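Local coordinates for 33-36 kDa outer membrane protein (Acinetobacter baumannii, PDB 6GIE) that probably forms a porin-like beta-barrel channel in the bacterial outer membrane, at residues L110-T121 against G134-L145. Sequence-based numbering, arbitrary orientation.
Sequences LPVYASASYNHT and GDRYALEAGAML
Leu139 lays its CD2 methyl against Ala116, 3.5 Å from CB, a bump resting on the low spot that a one-carbon side chain leaves on the neighbouring strand. Tyr118, Ala114 and Val112 share this largely apolar and aromatic face with Tyr137, Ala141 and Ala143, consistent with one turned to lipid. The other face is mostly polar, though small Ala138 sits beside Ser117 OG. Ser115 is small enough to sit beneath the reach of Glu140, whose extended chain brings OE1 to 2.5 Å from Ser115 OG, a very short bond donated by the serine. A water bridges Ser115 OG and Ser117 OG, at 2.6 and 2.9 Å, while Arg194 pairs with the other Glu140 oxygen. Gly142, lacking a side chain, lets its backbone N approach the edge of the Tyr113 ring, whose hydroxyl bonds to Glu102. At the first face's polar end, His120 ND1 donates a hydrogen bond to the syn lone pair of Asp135 OD1, 2.5 Å away, with ring and carboxylate planes 51° apart. At the other end, Leu110 CD1 touches Leu145 CD2. Backbone hydrogen bonds, as between Ser117 and Ala138, pair 110-121 and 134-145 antiparallel in a porin beta-barrel wall, the polar face probably toward the barrel interior.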
# COMPACT_ATOMS: atom_id res chain seq x y z
N LEU A 110 14.94 -18.81 3.70
CA LEU A 110 13.78 -18.17 3.19
C LEU A 110 14.24 -16.84 2.60
O LEU A 110 15.27 -16.32 3.02
CB LEU A 110 12.78 -17.89 4.31
CG LEU A 110 12.38 -19.01 5.24
CD1 LEU A 110 11.62 -18.45 6.42
CD2 LEU A 110 11.55 -20.05 4.50
N PRO A 111 13.46 -16.29 1.65
CA PRO A 111 13.67 -14.90 1.25
C PRO A 111 13.38 -14.02 2.45
O PRO A 111 12.41 -14.25 3.18
CB PRO A 111 12.66 -14.69 0.13
CG PRO A 111 12.40 -16.11 -0.38
CD PRO A 111 12.45 -16.96 0.82
N VAL A 112 14.23 -13.03 2.65
CA VAL A 112 14.13 -12.10 3.76
C VAL A 112 13.78 -10.69 3.17
O VAL A 112 13.88 -10.44 2.01
CB VAL A 112 15.48 -12.24 4.53
CG1 VAL A 112 16.00 -10.93 5.11
CG2 VAL A 112 15.36 -13.39 5.56
N TYR A 113 13.30 -9.79 4.01
CA TYR A 113 12.72 -8.57 3.59
C TYR A 113 12.95 -7.54 4.69
O TYR A 113 12.86 -7.89 5.87
CB TYR A 113 11.23 -8.75 3.42
CG TYR A 113 10.47 -7.46 3.20
CD1 TYR A 113 9.97 -6.73 4.27
CD2 TYR A 113 10.20 -6.99 1.92
CE1 TYR A 113 9.30 -5.56 4.08
CE2 TYR A 113 9.53 -5.82 1.73
CZ TYR A 113 9.08 -5.10 2.83
OH TYR A 113 8.31 -3.94 2.66
N ALA A 114 13.32 -6.32 4.29
CA ALA A 114 13.44 -5.21 5.22
C ALA A 114 12.90 -3.94 4.62
O ALA A 114 12.92 -3.80 3.40
CB ALA A 114 14.84 -5.05 5.60
N SER A 115 12.34 -3.06 5.46
CA SER A 115 11.87 -1.77 4.97
C SER A 115 12.21 -0.68 5.92
O SER A 115 12.34 -0.90 7.09
CB SER A 115 10.37 -1.76 4.70
OG SER A 115 9.65 -1.28 5.85
N ALA A 116 12.34 0.51 5.35
CA ALA A 116 12.66 1.73 6.07
C ALA A 116 11.90 2.91 5.40
O ALA A 116 11.79 2.97 4.15
CB ALA A 116 14.17 1.99 6.02
N SER A 117 11.35 3.79 6.24
CA SER A 117 10.72 4.99 5.77
C SER A 117 10.80 6.10 6.77
O SER A 117 11.01 5.88 8.01
CB SER A 117 9.26 4.72 5.39
OG SER A 117 8.71 3.92 6.37
N TYR A 118 10.67 7.30 6.19
CA TYR A 118 10.80 8.56 6.90
C TYR A 118 9.85 9.57 6.26
O TYR A 118 9.76 9.61 5.04
CB TYR A 118 12.18 9.10 6.78
CG TYR A 118 12.30 10.49 7.38
CD1 TYR A 118 12.22 10.67 8.76
CD2 TYR A 118 12.50 11.62 6.58
CE1 TYR A 118 12.35 11.91 9.34
CE2 TYR A 118 12.60 12.88 7.14
CZ TYR A 118 12.52 13.02 8.53
OH TYR A 118 12.64 14.25 9.14
N ASN A 119 9.17 10.36 7.11
CA ASN A 119 8.20 11.37 6.70
C ASN A 119 8.41 12.55 7.55
O ASN A 119 8.59 12.44 8.76
CB ASN A 119 6.74 10.94 6.96
CG ASN A 119 6.34 9.76 6.15
OD1 ASN A 119 5.75 9.91 5.11
ND2 ASN A 119 6.69 8.57 6.62
N HIS A 120 8.30 13.69 6.91
CA HIS A 120 8.52 14.94 7.56
C HIS A 120 7.32 15.79 7.17
O HIS A 120 6.96 15.77 6.02
CB HIS A 120 9.82 15.54 7.02
CG HIS A 120 10.00 16.97 7.36
ND1 HIS A 120 10.40 17.38 8.61
CD2 HIS A 120 9.82 18.09 6.62
CE1 HIS A 120 10.48 18.70 8.63
NE2 HIS A 120 10.13 19.16 7.44
N THR A 121 6.74 16.50 8.13
CA THR A 121 5.47 17.19 7.98
C THR A 121 5.60 18.60 8.51
O THR A 121 6.20 18.80 9.57
CB THR A 121 4.36 16.48 8.78
OG1 THR A 121 4.10 15.19 8.19
CG2 THR A 121 3.04 17.31 8.78
N GLY A 134 6.88 17.53 13.25
CA GLY A 134 6.40 16.24 12.75
C GLY A 134 7.43 15.44 11.93
O GLY A 134 7.56 15.67 10.74
N ASP A 135 8.16 14.52 12.58
CA ASP A 135 9.11 13.60 11.93
C ASP A 135 8.81 12.18 12.44
O ASP A 135 8.99 11.89 13.64
CB ASP A 135 10.59 13.93 12.24
CG ASP A 135 11.19 15.09 11.34
OD1 ASP A 135 10.58 15.55 10.33
OD2 ASP A 135 12.30 15.56 11.64
N ARG A 136 8.40 11.31 11.52
CA ARG A 136 8.14 9.93 11.84
C ARG A 136 9.01 9.01 10.99
O ARG A 136 9.33 9.32 9.83
CB ARG A 136 6.66 9.61 11.63
CG ARG A 136 6.28 8.13 11.72
CD ARG A 136 4.80 7.88 12.05
NE ARG A 136 4.62 7.97 13.50
CZ ARG A 136 3.93 8.91 14.15
NH1 ARG A 136 3.25 9.86 13.51
NH2 ARG A 136 3.91 8.88 15.48
N TYR A 137 9.42 7.89 11.59
CA TYR A 137 10.08 6.84 10.84
C TYR A 137 9.58 5.47 11.20
O TYR A 137 9.05 5.28 12.28
CB TYR A 137 11.58 6.93 11.06
CG TYR A 137 12.13 6.48 12.40
CD1 TYR A 137 12.52 5.17 12.60
CD2 TYR A 137 12.29 7.37 13.46
CE1 TYR A 137 13.01 4.75 13.81
CE2 TYR A 137 12.81 6.97 14.67
CZ TYR A 137 13.18 5.65 14.84
OH TYR A 137 13.69 5.22 16.05
N ALA A 138 9.82 4.54 10.30
CA ALA A 138 9.48 3.15 10.48
C ALA A 138 10.55 2.29 9.85
O ALA A 138 11.13 2.66 8.79
CB ALA A 138 8.11 2.79 9.86
N LEU A 139 10.80 1.16 10.52
CA LEU A 139 11.60 0.05 10.01
C LEU A 139 10.83 -1.26 10.21
O LEU A 139 10.10 -1.40 11.21
CB LEU A 139 12.87 -0.08 10.84
CG LEU A 139 13.76 1.13 10.89
CD1 LEU A 139 14.85 0.89 11.90
CD2 LEU A 139 14.33 1.39 9.49
N GLU A 140 11.05 -2.22 9.29
CA GLU A 140 10.47 -3.53 9.39
C GLU A 140 11.49 -4.49 8.88
O GLU A 140 12.28 -4.18 7.98
CB GLU A 140 9.23 -3.78 8.52
CG GLU A 140 8.15 -2.74 8.49
CD GLU A 140 7.18 -2.96 7.30
OE1 GLU A 140 7.58 -2.65 6.14
OE2 GLU A 140 6.04 -3.45 7.51
N ALA A 141 11.39 -5.70 9.42
CA ALA A 141 12.12 -6.83 8.92
C ALA A 141 11.14 -7.97 8.87
O ALA A 141 10.35 -8.11 9.78
CB ALA A 141 13.28 -7.18 9.89
N GLY A 142 11.27 -8.83 7.88
CA GLY A 142 10.55 -10.04 7.91
C GLY A 142 10.94 -11.07 6.92
O GLY A 142 12.02 -11.05 6.43
N ALA A 143 10.02 -12.01 6.65
CA ALA A 143 10.38 -13.10 5.75
C ALA A 143 9.19 -13.53 4.90
O ALA A 143 8.04 -13.31 5.27
CB ALA A 143 10.91 -14.28 6.60
N MET A 144 9.49 -14.11 3.74
CA MET A 144 8.51 -14.80 2.93
C MET A 144 8.42 -16.27 3.36
O MET A 144 9.17 -17.16 2.88
CB MET A 144 8.78 -14.67 1.44
CG MET A 144 7.95 -13.50 0.91
SD MET A 144 8.32 -13.01 -0.74
CE MET A 144 7.86 -14.38 -1.83
N LEU A 145 7.49 -16.51 4.25
CA LEU A 145 7.33 -17.84 4.82
C LEU A 145 6.88 -18.86 3.78
O LEU A 145 7.14 -20.02 3.94
CB LEU A 145 6.40 -17.78 6.04
CG LEU A 145 6.89 -16.90 7.20
CD1 LEU A 145 6.00 -17.09 8.43
CD2 LEU A 145 8.34 -17.17 7.63
O HOH W 1 9.39 1.13 6.79